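Local coordinates for protein pyoverdine synthetase F (Pseudomonas aeruginosa PAO1, PDB 6CUL) that belongs to the pyoverdine synthetases and folds as a single-chain alpha/beta protein round a mixed, mostly parallel beta-sheet flanked by helices, at residues Ser39-Leu44 / Leu92-Lys97; Tyr32-Leu37 / Ser259-Leu264; Lys5-Trp10 / Glu54-Ile59; Ala219-Val224 / Glu266-Leu271. All coordinates share one frame; numbering follows the deposited sequence.

Contact 1. Residues Ser39-Leu44 / Leu92-Lys97; sequences SLVEAL and LQVQGK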
loop_
_atom_site.group_PDB
_atom_site.type_symbol
_atom_site.label_atom_id
_atom_site.label_comp_id
_atom_site.label_asym_id
_atom_site.label_seq_id
_atom_site.Cartn_x
_atom_site.Cartn_y
_atom_site.Cartn_z
ATOM N N SER A 39 8.503 7.010 -3.070
ATOM C CA SER A 39 9.019 7.606 -1.922
ATOM C C SER A 39 10.093 6.742 -1.275
ATOM O O SER A 39 11.019 7.281 -0.836
ATOM C CB SER A 39 7.936 7.995 -0.931
ATOM O OG SER A 39 8.381 9.068 -0.237
ATOM N N LEU A 40 9.893 5.446 -1.189
ATOM C CA LEU A 40 10.839 4.476 -0.666
ATOM C C LEU A 40 12.100 4.378 -1.486
ATOM O O LEU A 40 13.119 4.219 -0.966
ATOM C CB LEU A 40 10.186 3.128 -0.492
ATOM C CG LEU A 40 10.854 2.021 0.225
ATOM C CD1 LEU A 40 11.154 2.453 1.608
ATOM C CD2 LEU A 40 9.983 0.810 0.263
ATOM N N VAL A 41 11.966 4.454 -2.773
ATOM C CA VAL A 41 13.120 4.495 -3.648
ATOM C C VAL A 41 13.943 5.752 -3.358
ATOM O O VAL A 41 15.086 5.658 -3.177
ATOM C CB VAL A 41 12.720 4.364 -5.114
ATOM C CG1 VAL A 41 13.849 4.731 -6.028
ATOM C CG2 VAL A 41 12.243 2.975 -5.386
ATOM N N GLU A 42 13.321 6.891 -3.250
ATOM C CA GLU A 42 14.011 8.077 -2.868
ATOM C C GLU A 42 14.654 7.978 -1.476
ATOM O O GLU A 42 15.696 8.482 -1.292
ATOM C CB GLU A 42 13.068 9.224 -2.889
ATOM C CG GLU A 42 12.520 9.483 -4.245
ATOM C CD GLU A 42 11.433 10.492 -4.276
ATOM O OE1 GLU A 42 11.159 10.941 -5.339
ATOM O OE2 GLU A 42 10.908 10.815 -3.260
ATOM N N ALA A 43 13.976 7.343 -0.538
ATOM C CA ALA A 43 14.495 7.127 0.762
ATOM C C ALA A 43 15.694 6.242 0.740
ATOM O O ALA A 43 16.666 6.576 1.314
ATOM C CB ALA A 43 13.452 6.508 1.651
ATOM N N LEU A 44 15.629 5.123 0.068
ATOM C CA LEU A 44 16.771 4.280 -0.053
ATOM C C LEU A 44 17.900 5.015 -0.785
ATOM O O LEU A 44 19.014 4.753 -0.512
ATOM C CB LEU A 44 16.455 2.953 -0.714
ATOM C CG LEU A 44 15.518 1.947 -0.096
ATOM C CD1 LEU A 44 15.303 0.744 -0.936
ATOM C CD2 LEU A 44 15.784 1.561 1.340
ATOM N N LEU A 92 12.930 5.215 -13.458
ATOM C CA LEU A 92 13.413 5.339 -12.114
ATOM C C LEU A 92 14.509 4.366 -11.759
ATOM O O LEU A 92 14.450 3.241 -12.153
ATOM C CB LEU A 92 12.249 5.228 -11.132
ATOM C CG LEU A 92 12.444 5.634 -9.679
ATOM C CD1 LEU A 92 13.193 6.941 -9.612
ATOM C CD2 LEU A 92 11.135 5.731 -8.951
ATOM N N GLN A 93 15.448 4.801 -10.934
ATOM C CA GLN A 93 16.550 3.952 -10.479
ATOM C C GLN A 93 16.530 3.739 -8.970
ATOM O O GLN A 93 16.381 4.668 -8.249
ATOM C CB GLN A 93 17.884 4.590 -10.793
ATOM C CG GLN A 93 17.909 5.504 -12.000
ATOM C CD GLN A 93 17.205 6.820 -11.770
ATOM O OE1 GLN A 93 16.319 6.929 -10.930
ATOM N NE2 GLN A 93 17.580 7.813 -12.536
ATOM N N VAL A 94 16.653 2.521 -8.488
ATOM C CA VAL A 94 16.733 2.347 -7.056
ATOM C C VAL A 94 18.073 1.744 -6.761
ATOM O O VAL A 94 18.300 0.651 -7.214
ATOM C CB VAL A 94 15.692 1.379 -6.477
ATOM C CG1 VAL A 94 15.655 0.087 -7.248
ATOM C CG2 VAL A 94 15.981 1.097 -5.023
ATOM N N GLN A 95 18.928 2.425 -6.005
ATOM C CA GLN A 95 20.219 1.912 -5.622
ATOM C C GLN A 95 20.981 1.402 -6.800
ATOM O O GLN A 95 21.374 0.272 -6.799
ATOM C CB GLN A 95 20.107 0.825 -4.567
ATOM C CG GLN A 95 21.451 0.511 -3.918
ATOM C CD GLN A 95 22.199 -0.667 -4.519
ATOM O OE1 GLN A 95 21.720 -1.327 -5.422
ATOM N NE2 GLN A 95 23.407 -0.888 -4.034
ATOM N N GLY A 96 21.102 2.179 -7.850
ATOM C CA GLY A 96 21.793 1.652 -9.002
ATOM C C GLY A 96 21.206 0.392 -9.612
ATOM O O GLY A 96 21.949 -0.461 -9.979
ATOM N N LYS A 97 19.886 0.254 -9.648
ATOM C CA LYS A 97 19.191 -0.843 -10.260
ATOM C C LYS A 97 18.014 -0.151 -10.925
ATOM O O LYS A 97 17.384 0.689 -10.314
ATOM C CB LYS A 97 18.613 -1.824 -9.247
ATOM C CG LYS A 97 19.542 -2.439 -8.237
ATOM C CD LYS A 97 18.789 -3.485 -7.431
ATOM C CE LYS A 97 19.562 -4.014 -6.238
ATOM N NZ LYS A 97 18.975 -5.242 -5.673
#
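CG1 of Val41 stands anti to the backbone N (chi1 166°) and CG2 lies beside that N, which sets both methyls against Val94. They straddle CB of Val94, with Val41 CG1 3.9 Å and Val41 CG2 4.0 Å from that atom. On Val94, CG2 is the branch anti to the backbone N. It runs beside Leu44, and Val94 CG2 lies 4.2 Å from Leu44 CD1. These two side chains point the same way, whereas Val41 and Val94 cross at about a right angle. Leu92 completes the group, with Leu92 CG 4.0 Å from Val41 CG1. The same Val41 methyl also touches backbone, Val41 CG1 being 3.4 Å from Gln93 O.

Val41 and Leu44 sit one turn apart on helix 36-46. The other partner, 92-97, turns back on itself as in a beta-hairpin. Val94 N donates to Lys97 O (2.7 Å), and Lys97 N returns a weak bond to Val94 O. Gln95 and Gly96 between them both have positive phi and psi, which fits a type I' turn. Leu99 touches both Val41 and Leu92.

No hydrogen bond joins the two segments directly. Methyl groups make the contact, so it depends on shape and on burial of apolar surface. A polar link between helix and loop is added by Asn45, whose side-chain amide bonds to Gln93 O and Gln95 N.

Contact 2. Residues Tyr32-Leu37 / Ser259-Leu264; sequences YMKSVL and SLFPAL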
loop_
_atom_site.group_PDB
_atom_site.type_symbol
_atom_site.label_atom_id
_atom_site.label_comp_id
_atom_site.label_asym_id
_atom_site.label_seq_id
_atom_site.Cartn_x
_atom_site.Cartn_y
_atom_site.Cartn_z
ATOM N N TYR A 32 1.807 16.219 -7.766
ATOM C CA TYR A 32 2.139 14.928 -8.312
ATOM C C TYR A 32 1.862 13.834 -7.294
ATOM O O TYR A 32 2.397 13.849 -6.250
ATOM C CB TYR A 32 3.596 14.919 -8.745
ATOM C CG TYR A 32 4.113 13.592 -9.164
ATOM C CD1 TYR A 32 3.898 13.093 -10.429
ATOM C CD2 TYR A 32 4.810 12.850 -8.302
ATOM C CE1 TYR A 32 4.365 11.895 -10.789
ATOM C CE2 TYR A 32 5.279 11.657 -8.656
ATOM C CZ TYR A 32 5.064 11.185 -9.902
ATOM O OH TYR A 32 5.565 9.978 -10.124
HETATM N N MSE A 33 1.018 12.878 -7.625
HETATM C CA MSE A 33 0.647 11.819 -6.693
HETATM C C MSE A 33 1.688 10.766 -6.708
HETATM O O MSE A 33 1.598 9.834 -7.455
HETATM C CB MSE A 33 -0.678 11.193 -7.070
HETATM C CG MSE A 33 -1.298 10.216 -6.103
HETATM SE SE MSE A 33 -1.571 10.820 -4.302
HETATM C CE MSE A 33 -3.323 11.505 -4.451
ATOM N N LYS A 34 2.715 10.956 -5.914
ATOM C CA LYS A 34 3.832 10.075 -5.853
ATOM C C LYS A 34 3.414 8.810 -5.185
ATOM O O LYS A 34 2.630 8.855 -4.310
ATOM C CB LYS A 34 4.938 10.740 -5.061
ATOM C CG LYS A 34 6.266 10.049 -5.030
ATOM C CD LYS A 34 7.122 10.625 -3.959
ATOM C CE LYS A 34 7.873 11.867 -4.387
ATOM N NZ LYS A 34 8.808 12.451 -3.413
ATOM N N SER A 35 3.922 7.698 -5.648
ATOM C CA SER A 35 3.652 6.449 -5.050
ATOM C C SER A 35 4.432 6.182 -3.800
ATOM O O SER A 35 5.361 6.829 -3.493
ATOM C CB SER A 35 3.875 5.338 -6.014
ATOM O OG SER A 35 5.186 5.088 -6.218
ATOM N N VAL A 36 3.961 5.225 -3.052
ATOM C CA VAL A 36 4.640 4.773 -1.877
ATOM C C VAL A 36 6.002 4.202 -2.222
ATOM O O VAL A 36 6.898 4.411 -1.501
ATOM C CB VAL A 36 3.842 3.757 -1.131
ATOM C CG1 VAL A 36 4.611 3.231 0.027
ATOM C CG2 VAL A 36 2.577 4.368 -0.651
ATOM N N LEU A 37 6.115 3.448 -3.296
ATOM C CA LEU A 37 7.366 2.927 -3.745
ATOM C C LEU A 37 8.324 4.014 -4.193
ATOM O O LEU A 37 9.446 3.961 -3.906
ATOM C CB LEU A 37 7.142 1.907 -4.839
ATOM C CG LEU A 37 8.326 1.099 -5.333
ATOM C CD1 LEU A 37 8.790 0.186 -4.258
ATOM C CD2 LEU A 37 8.058 0.319 -6.599
ATOM N N SER A 259 2.031 12.019 6.782
ATOM C CA SER A 259 2.245 10.941 7.650
ATOM C C SER A 259 2.704 9.602 7.132
ATOM O O SER A 259 3.273 8.916 7.836
ATOM C CB SER A 259 0.954 10.757 8.417
ATOM O OG SER A 259 1.144 9.971 9.509
ATOM N N LEU A 260 2.317 9.218 5.933
ATOM C CA LEU A 260 2.645 7.923 5.365
ATOM C C LEU A 260 4.053 7.642 4.919
ATOM O O LEU A 260 4.567 6.625 5.202
ATOM C CB LEU A 260 1.653 7.565 4.268
ATOM C CG LEU A 260 1.647 6.110 3.826
ATOM C CD1 LEU A 260 0.232 5.583 3.700
ATOM C CD2 LEU A 260 2.442 5.858 2.580
ATOM N N PHE A 261 4.644 8.529 4.191
ATOM C CA PHE A 261 5.965 8.300 3.806
ATOM C C PHE A 261 6.847 8.263 5.080
ATOM O O PHE A 261 7.650 7.417 5.227
ATOM C CB PHE A 261 6.402 9.270 2.692
ATOM C CG PHE A 261 5.609 9.142 1.437
ATOM C CD1 PHE A 261 4.961 7.989 1.147
ATOM C CD2 PHE A 261 5.492 10.167 0.587
ATOM C CE1 PHE A 261 4.238 7.862 0.036
ATOM C CE2 PHE A 261 4.756 10.055 -0.533
ATOM C CZ PHE A 261 4.139 8.890 -0.821
ATOM N N PRO A 262 6.606 9.173 6.013
ATOM C CA PRO A 262 7.390 9.152 7.239
ATOM C C PRO A 262 7.212 7.904 8.066
ATOM O O PRO A 262 8.181 7.378 8.526
ATOM C CB PRO A 262 6.911 10.378 7.982
ATOM C CG PRO A 262 6.301 11.226 6.960
ATOM C CD PRO A 262 5.719 10.330 5.957
ATOM N N ALA A 263 6.021 7.433 8.220
ATOM C CA ALA A 263 5.860 6.267 8.986
ATOM C C ALA A 263 6.562 5.090 8.360
ATOM O O ALA A 263 7.152 4.356 9.052
ATOM C CB ALA A 263 4.395 5.974 9.235
ATOM N N LEU A 264 6.463 4.902 7.071
ATOM C CA LEU A 264 7.119 3.810 6.496
ATOM C C LEU A 264 8.625 3.901 6.663
ATOM O O LEU A 264 9.205 2.935 6.937
ATOM C CB LEU A 264 6.727 3.648 5.048
ATOM C CG LEU A 264 7.583 2.819 4.130
ATOM C CD1 LEU A 264 7.532 1.360 4.423
ATOM C CD2 LEU A 264 7.271 3.188 2.723
#
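Val36 lies across Leu260, Phe261 and Leu264 where the N terminus of helix 36-46 packs on helix 248-271. This is a helix start with an N-cap: Ser35 holds the cap position, and its OG bonds to Glu38 N. The three partners meet Val36 from different directions.

Leu260 crosses Val36 at about a right angle. Leu260 CD2 is 3.6 Å from Val36 CG2. Leu264 crosses Val36 obliquely, one turn further along the helix. Leu264 CD2 faces the other branch, 3.8 Å from Val36 CG1. CG1 stands anti to the backbone N (chi1 176°) and CG2 beside that N, so the fork of the valine serves one leucine with each prong.

Phe261 also lies at a slant to Val36. Val36 CG2 sits at the ring edge, near the ring plane, 3.9 Å from Phe261 CE1. Val36 CA comes in at a slant and is a little nearer, 3.7 Å from Phe261 CE1. Phe256 meets the Phe261 ring with the planes at about 45°, and also touches Val36.

Lys34 points its CB toward the helix, but its NZ forms a salt bridge with Glu42. The chain of helix 248-271 is kinked at Pro262, which has no N-H to give to the turn before.

The tip of the Phe261 ring meets two carbonyl oxygens. Phe261 CZ is 3.6 Å from Ser35 O and 3.8 Å from Lys34 O, the latter lying at the ring edge.

Contact 3. Residues Lys5-Trp10 / Glu54-Ile59; sequences KLAYIW and ELVGVI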
loop_
_atom_site.group_PDB
_atom_site.type_symbol
_atom_site.label_atom_id
_atom_site.label_comp_id
_atom_site.label_asym_id
_atom_site.label_seq_id
_atom_site.Cartn_x
_atom_site.Cartn_y
_atom_site.Cartn_z
ATOM N N LYS A 5 17.508 -7.525 3.672
ATOM C CA LYS A 5 16.833 -7.767 2.402
ATOM C C LYS A 5 15.292 -7.478 2.314
ATOM O O LYS A 5 14.500 -8.176 2.812
ATOM C CB LYS A 5 17.137 -9.156 1.968
ATOM C CG LYS A 5 17.607 -9.183 0.568
ATOM C CD LYS A 5 18.667 -10.200 0.430
ATOM C CE LYS A 5 19.792 -9.660 -0.332
ATOM N NZ LYS A 5 20.394 -10.812 -1.020
ATOM N N LEU A 6 14.917 -6.438 1.613
ATOM C CA LEU A 6 13.560 -5.950 1.530
ATOM C C LEU A 6 12.801 -6.193 0.252
ATOM O O LEU A 6 13.252 -5.887 -0.797
ATOM C CB LEU A 6 13.628 -4.443 1.760
ATOM C CG LEU A 6 12.433 -3.892 2.503
ATOM C CD1 LEU A 6 12.710 -3.947 3.965
ATOM C CD2 LEU A 6 12.039 -2.536 2.043
ATOM N N ALA A 7 11.589 -6.675 0.423
ATOM C CA ALA A 7 10.671 -7.080 -0.652
ATOM C C ALA A 7 9.409 -6.263 -0.616
ATOM O O ALA A 7 8.883 -6.026 0.398
ATOM C CB ALA A 7 10.348 -8.540 -0.576
ATOM N N TYR A 8 8.959 -5.810 -1.731
ATOM C CA TYR A 8 7.800 -4.974 -1.749
ATOM C C TYR A 8 6.612 -5.583 -2.540
ATOM O O TYR A 8 6.798 -6.212 -3.518
ATOM C CB TYR A 8 8.263 -3.619 -2.299
ATOM C CG TYR A 8 7.322 -2.460 -2.226
ATOM C CD1 TYR A 8 6.252 -2.374 -3.051
ATOM C CD2 TYR A 8 7.549 -1.439 -1.374
ATOM C CE1 TYR A 8 5.414 -1.325 -3.011
ATOM C CE2 TYR A 8 6.720 -0.376 -1.330
ATOM C CZ TYR A 8 5.637 -0.317 -2.158
ATOM O OH TYR A 8 4.814 0.750 -2.138
ATOM N N ILE A 9 5.418 -5.444 -2.026
ATOM C CA ILE A 9 4.235 -5.974 -2.682
ATOM C C ILE A 9 3.064 -4.999 -2.824
ATOM O O ILE A 9 2.673 -4.420 -1.873
ATOM C CB ILE A 9 3.676 -7.242 -1.968
ATOM C CG1 ILE A 9 4.762 -8.234 -1.642
ATOM C CG2 ILE A 9 2.619 -7.904 -2.806
ATOM C CD1 ILE A 9 4.289 -9.419 -0.878
ATOM N N TRP A 10 2.528 -4.854 -4.009
ATOM C CA TRP A 10 1.380 -4.045 -4.212
ATOM C C TRP A 10 0.496 -4.455 -5.426
ATOM O O TRP A 10 0.963 -4.890 -6.417
ATOM C CB TRP A 10 1.810 -2.623 -4.309
ATOM C CG TRP A 10 2.567 -2.321 -5.504
ATOM C CD1 TRP A 10 3.180 -3.179 -6.312
ATOM C CD2 TRP A 10 2.826 -1.035 -6.023
ATOM N NE1 TRP A 10 3.792 -2.538 -7.295
ATOM C CE2 TRP A 10 3.597 -1.204 -7.141
ATOM C CE3 TRP A 10 2.522 0.253 -5.611
ATOM C CZ2 TRP A 10 4.005 -0.182 -7.862
ATOM C CZ3 TRP A 10 2.945 1.248 -6.327
ATOM C CH2 TRP A 10 3.671 1.042 -7.430
ATOM N N GLU A 54 18.163 -3.443 1.118
ATOM C CA GLU A 54 18.279 -3.463 -0.305
ATOM C C GLU A 54 16.919 -3.876 -0.789
ATOM O O GLU A 54 16.451 -4.902 -0.384
ATOM C CB GLU A 54 19.307 -4.436 -0.787
ATOM C CG GLU A 54 19.654 -4.153 -2.218
ATOM C CD GLU A 54 20.410 -5.246 -2.847
ATOM O OE1 GLU A 54 20.737 -6.159 -2.203
ATOM O OE2 GLU A 54 20.671 -5.190 -3.976
ATOM N N LEU A 55 16.278 -3.111 -1.649
ATOM C CA LEU A 55 14.991 -3.531 -2.100
ATOM C C LEU A 55 15.272 -4.677 -3.107
ATOM O O LEU A 55 16.006 -4.523 -4.064
ATOM C CB LEU A 55 14.260 -2.366 -2.710
ATOM C CG LEU A 55 12.942 -2.660 -3.410
ATOM C CD1 LEU A 55 11.860 -3.050 -2.466
ATOM C CD2 LEU A 55 12.537 -1.483 -4.247
ATOM N N VAL A 56 14.699 -5.841 -2.879
ATOM C CA VAL A 56 15.030 -6.938 -3.756
ATOM C C VAL A 56 14.009 -7.282 -4.806
ATOM O O VAL A 56 14.366 -7.526 -5.898
ATOM C CB VAL A 56 15.549 -8.157 -2.983
ATOM C CG1 VAL A 56 16.805 -7.792 -2.262
ATOM C CG2 VAL A 56 14.515 -8.696 -2.039
ATOM N N GLY A 57 12.748 -7.258 -4.496
ATOM C CA GLY A 57 11.762 -7.529 -5.494
ATOM C C GLY A 57 10.551 -6.669 -5.357
ATOM O O GLY A 57 10.196 -6.311 -4.293
ATOM N N VAL A 58 9.912 -6.355 -6.454
ATOM C CA VAL A 58 8.714 -5.534 -6.390
ATOM C C VAL A 58 7.565 -6.334 -7.001
ATOM O O VAL A 58 7.231 -6.178 -8.133
ATOM C CB VAL A 58 8.857 -4.159 -7.121
ATOM C CG1 VAL A 58 7.571 -3.385 -7.055
ATOM C CG2 VAL A 58 9.968 -3.313 -6.539
ATOM N N ILE A 59 7.006 -7.194 -6.207
ATOM C CA ILE A 59 5.930 -8.047 -6.556
ATOM C C ILE A 59 4.561 -7.354 -6.703
ATOM O O ILE A 59 4.255 -6.454 -6.040
ATOM C CB ILE A 59 5.894 -9.196 -5.534
ATOM C CG1 ILE A 59 7.294 -9.794 -5.345
ATOM C CG2 ILE A 59 4.930 -10.280 -5.944
ATOM C CD1 ILE A 59 7.562 -10.445 -4.048
#
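Leu6 to Ile9 pair with Leu55 to Ile59 as adjacent parallel strands, joined in the chain by a beta-alpha-beta crossover whose long connection includes helix 36-46. The strand directions differ by 19°.

Backbone bonds form the first group. Leu6 N donates to Glu54 O, Tyr8 N to Gly57 O at 2.9 Å, and Trp10 N to Ile59 O at 3.1 Å. The Tyr8 bond is close to straight, at 173°. Ile59 N gives a weak bond back to Tyr8 O. Between the Leu6-Leu55 and Tyr8-Val58 pairs, one strand has a single residue, Ala7, and the other has two, Val56 and Gly57. This is a beta bulge, and Val56 has a helix-like psi of -40°.

Weaker CA-H...O contacts accompany these bonds. Ile9 CA is 3.4 Å from Ile59 O.

Apolar contacts lie on both faces. Beside helix 36-46, Tyr8 CB meets Leu55 CD1 at 3.6 Å, and Tyr8 OH bonds to Asp146. On the face of Ala7 and Ile59, which both touch Leu135, Ile9 and Ile59 run side by side. At the strand start, Lys5 crosses Val56 at about a right angle.

Charge plays a lesser part. Lys5 NZ and Glu54 OE1 stay 4.8 Å apart, and Glu54 makes its salt bridge with Lys97.

Trp10 ends the pair: Trp10 NE1 lies 3.9 Å from Val58 CG1, buried and with no polar partner in the model.

Contact 4. Residues Ala219-Val224 / Glu266-Leu271; sequences ASFHYV and EGLALL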
loop_
_atom_site.group_PDB
_atom_site.type_symbol
_atom_site.label_atom_id
_atom_site.label_comp_id
_atom_site.label_asym_id
_atom_site.label_seq_id
_atom_site.Cartn_x
_atom_site.Cartn_y
_atom_site.Cartn_z
ATOM N N ALA A 219 -0.769 7.395 9.422
ATOM C CA ALA A 219 -0.448 6.166 8.780
ATOM C C ALA A 219 0.223 5.154 9.688
ATOM O O ALA A 219 1.122 5.513 10.403
ATOM C CB ALA A 219 0.428 6.439 7.624
ATOM N N SER A 220 -0.159 3.888 9.594
ATOM C CA SER A 220 0.426 2.833 10.417
ATOM C C SER A 220 1.332 1.788 9.761
ATOM O O SER A 220 0.964 1.245 8.778
ATOM C CB SER A 220 -0.617 2.029 11.081
ATOM O OG SER A 220 -1.068 2.742 12.156
ATOM N N PHE A 221 2.501 1.564 10.341
ATOM C CA PHE A 221 3.430 0.550 9.899
ATOM C C PHE A 221 3.291 -0.569 10.921
ATOM O O PHE A 221 3.948 -0.580 11.893
ATOM C CB PHE A 221 4.832 1.096 9.864
ATOM C CG PHE A 221 5.802 0.219 9.182
ATOM C CD1 PHE A 221 5.645 -0.124 7.862
ATOM C CD2 PHE A 221 6.903 -0.242 9.842
ATOM C CE1 PHE A 221 6.532 -0.927 7.226
ATOM C CE2 PHE A 221 7.810 -1.034 9.194
ATOM C CZ PHE A 221 7.618 -1.387 7.885
ATOM N N HIS A 222 2.514 -1.577 10.618
ATOM C CA HIS A 222 2.184 -2.622 11.553
ATOM C C HIS A 222 2.437 -4.040 11.109
ATOM O O HIS A 222 2.648 -4.305 10.004
ATOM C CB HIS A 222 0.705 -2.488 11.905
ATOM C CG HIS A 222 -0.221 -2.686 10.745
ATOM N ND1 HIS A 222 -0.820 -3.878 10.470
ATOM C CD2 HIS A 222 -0.638 -1.834 9.789
ATOM C CE1 HIS A 222 -1.559 -3.753 9.395
ATOM N NE2 HIS A 222 -1.452 -2.526 8.952
ATOM N N TYR A 223 2.454 -4.960 12.041
ATOM C CA TYR A 223 2.628 -6.335 11.709
ATOM C C TYR A 223 1.364 -6.900 11.093
ATOM O O TYR A 223 0.304 -6.410 11.275
ATOM C CB TYR A 223 2.987 -7.126 12.911
ATOM C CG TYR A 223 4.360 -6.974 13.404
ATOM C CD1 TYR A 223 5.352 -7.708 12.909
ATOM C CD2 TYR A 223 4.648 -6.146 14.443
ATOM C CE1 TYR A 223 6.609 -7.605 13.365
ATOM C CE2 TYR A 223 5.922 -6.025 14.924
ATOM C CZ TYR A 223 6.887 -6.764 14.385
ATOM O OH TYR A 223 8.140 -6.683 14.854
ATOM N N VAL A 224 1.500 -7.943 10.322
ATOM C CA VAL A 224 0.389 -8.409 9.521
ATOM C C VAL A 224 -0.393 -9.520 10.199
ATOM O O VAL A 224 -1.546 -9.629 9.998
ATOM C CB VAL A 224 0.853 -8.648 8.065
ATOM C CG1 VAL A 224 -0.136 -9.380 7.209
ATOM C CG2 VAL A 224 1.123 -7.312 7.422
ATOM N N GLU A 266 10.512 5.786 8.995
ATOM C CA GLU A 266 10.868 5.676 10.373
ATOM C C GLU A 266 10.625 4.280 10.881
ATOM O O GLU A 266 11.426 3.819 11.581
ATOM C CB GLU A 266 10.121 6.640 11.251
ATOM C CG GLU A 266 10.682 8.033 11.292
ATOM C CD GLU A 266 10.030 8.893 12.327
ATOM O OE1 GLU A 266 8.811 8.968 12.412
ATOM O OE2 GLU A 266 10.769 9.489 13.070
ATOM N N GLY A 267 9.543 3.648 10.471
ATOM C CA GLY A 267 9.289 2.304 10.851
ATOM C C GLY A 267 10.369 1.347 10.351
ATOM O O GLY A 267 10.757 0.523 11.078
ATOM N N LEU A 268 10.807 1.448 9.112
ATOM C CA LEU A 268 11.877 0.613 8.630
ATOM C C LEU A 268 13.193 0.893 9.420
ATOM O O LEU A 268 13.786 0.007 9.905
ATOM C CB LEU A 268 12.072 0.748 7.107
ATOM C CG LEU A 268 11.050 0.182 6.102
ATOM C CD1 LEU A 268 11.313 0.582 4.667
ATOM C CD2 LEU A 268 10.819 -1.303 6.145
ATOM N N ALA A 269 13.507 2.158 9.634
ATOM C CA ALA A 269 14.715 2.572 10.344
ATOM C C ALA A 269 14.775 1.980 11.719
ATOM O O ALA A 269 15.771 1.475 12.104
ATOM C CB ALA A 269 14.780 4.072 10.431
ATOM N N LEU A 270 13.702 2.085 12.430
ATOM C CA LEU A 270 13.619 1.433 13.686
ATOM C C LEU A 270 13.652 -0.060 13.536
ATOM O O LEU A 270 14.445 -0.681 14.144
ATOM C CB LEU A 270 12.370 1.876 14.413
ATOM C CG LEU A 270 12.393 3.348 14.709
ATOM C CD1 LEU A 270 11.008 3.880 14.638
ATOM C CD2 LEU A 270 13.054 3.656 16.021
ATOM N N LEU A 271 12.883 -0.597 12.602
ATOM C CA LEU A 271 12.802 -2.002 12.373
ATOM C C LEU A 271 14.128 -2.656 12.001
ATOM O O LEU A 271 14.212 -3.817 12.109
ATOM C CB LEU A 271 11.780 -2.296 11.317
ATOM C CG LEU A 271 11.369 -3.741 11.144
ATOM C CD1 LEU A 271 10.746 -4.214 12.415
ATOM C CD2 LEU A 271 10.405 -4.021 10.004
#
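The Phe221 ring has Leu271 at its edge, near the ring plane, with Leu271 CD2 4.0 Å from Phe221 CE2. Two further partners approach the ring at a slant. Gly267 CA is 3.6 Å from Phe221 CD2, and Leu268 CD2 is 3.6 Å from Phe221 CZ. The Phe221 and Leu268 side chains cross at about a right angle. CG of Phe221 is anti to the backbone N (chi1 -169°), and the side chain leaves the backbone of strand 216-223 toward helix 248-271.

Gly267 is the residue nearest to Phe221 in the backbone, the two CA atoms being 6.2 Å apart. With no side chain in the way, the ring reaches the helix main chain itself. Phe221 CE2 comes within 3.7 Å of Gly267 C. Tyr223, two residues on, adds a looser touch, with its OH 4.3 Å from Leu271 CD1. Its ring also forms a cation-pi pair with Arg164.

The strand and helix segments run at 34° to each other, their axes 9.4 Å apart. Met167 and Phe234 of the neighbouring strands touch both Phe221 and Leu271, and Leu264 of the same helix also meets the Phe221 ring.

No hydrogen bond crosses between the segments. The contact is of carbon on carbon, and it depends on the CD2-CE2 side of the ring coming close to the glycine main chain. Polar links to the sheet come from beside it, as from Glu266 to His235.

Overall arrangement
From the N terminus, 5-10 opens contact 3, then 32-37 opens contact 2 and 39-44 opens contact 1. Contact 3 closes first, at 54-59, and contact 1 closes at 92-97. Contact 4 opens at 219-224, contact 2 closes at 259-264, and contact 4 closes last at 266-271. Contact 1 is nested inside contact 2. Contact 3 crosses both, and contacts 2 and 4 cross as well. Contacts 1 and 3 both precede contact 4 in series. Helix 36-46 is shared by contacts 1 and 2, and helix 248-271 by contacts 2 and 4. Contacts 3 and 4 reach different parts of one sheet. Leu268 touches both Leu6 and Leu40, bringing the sheet and both helices together.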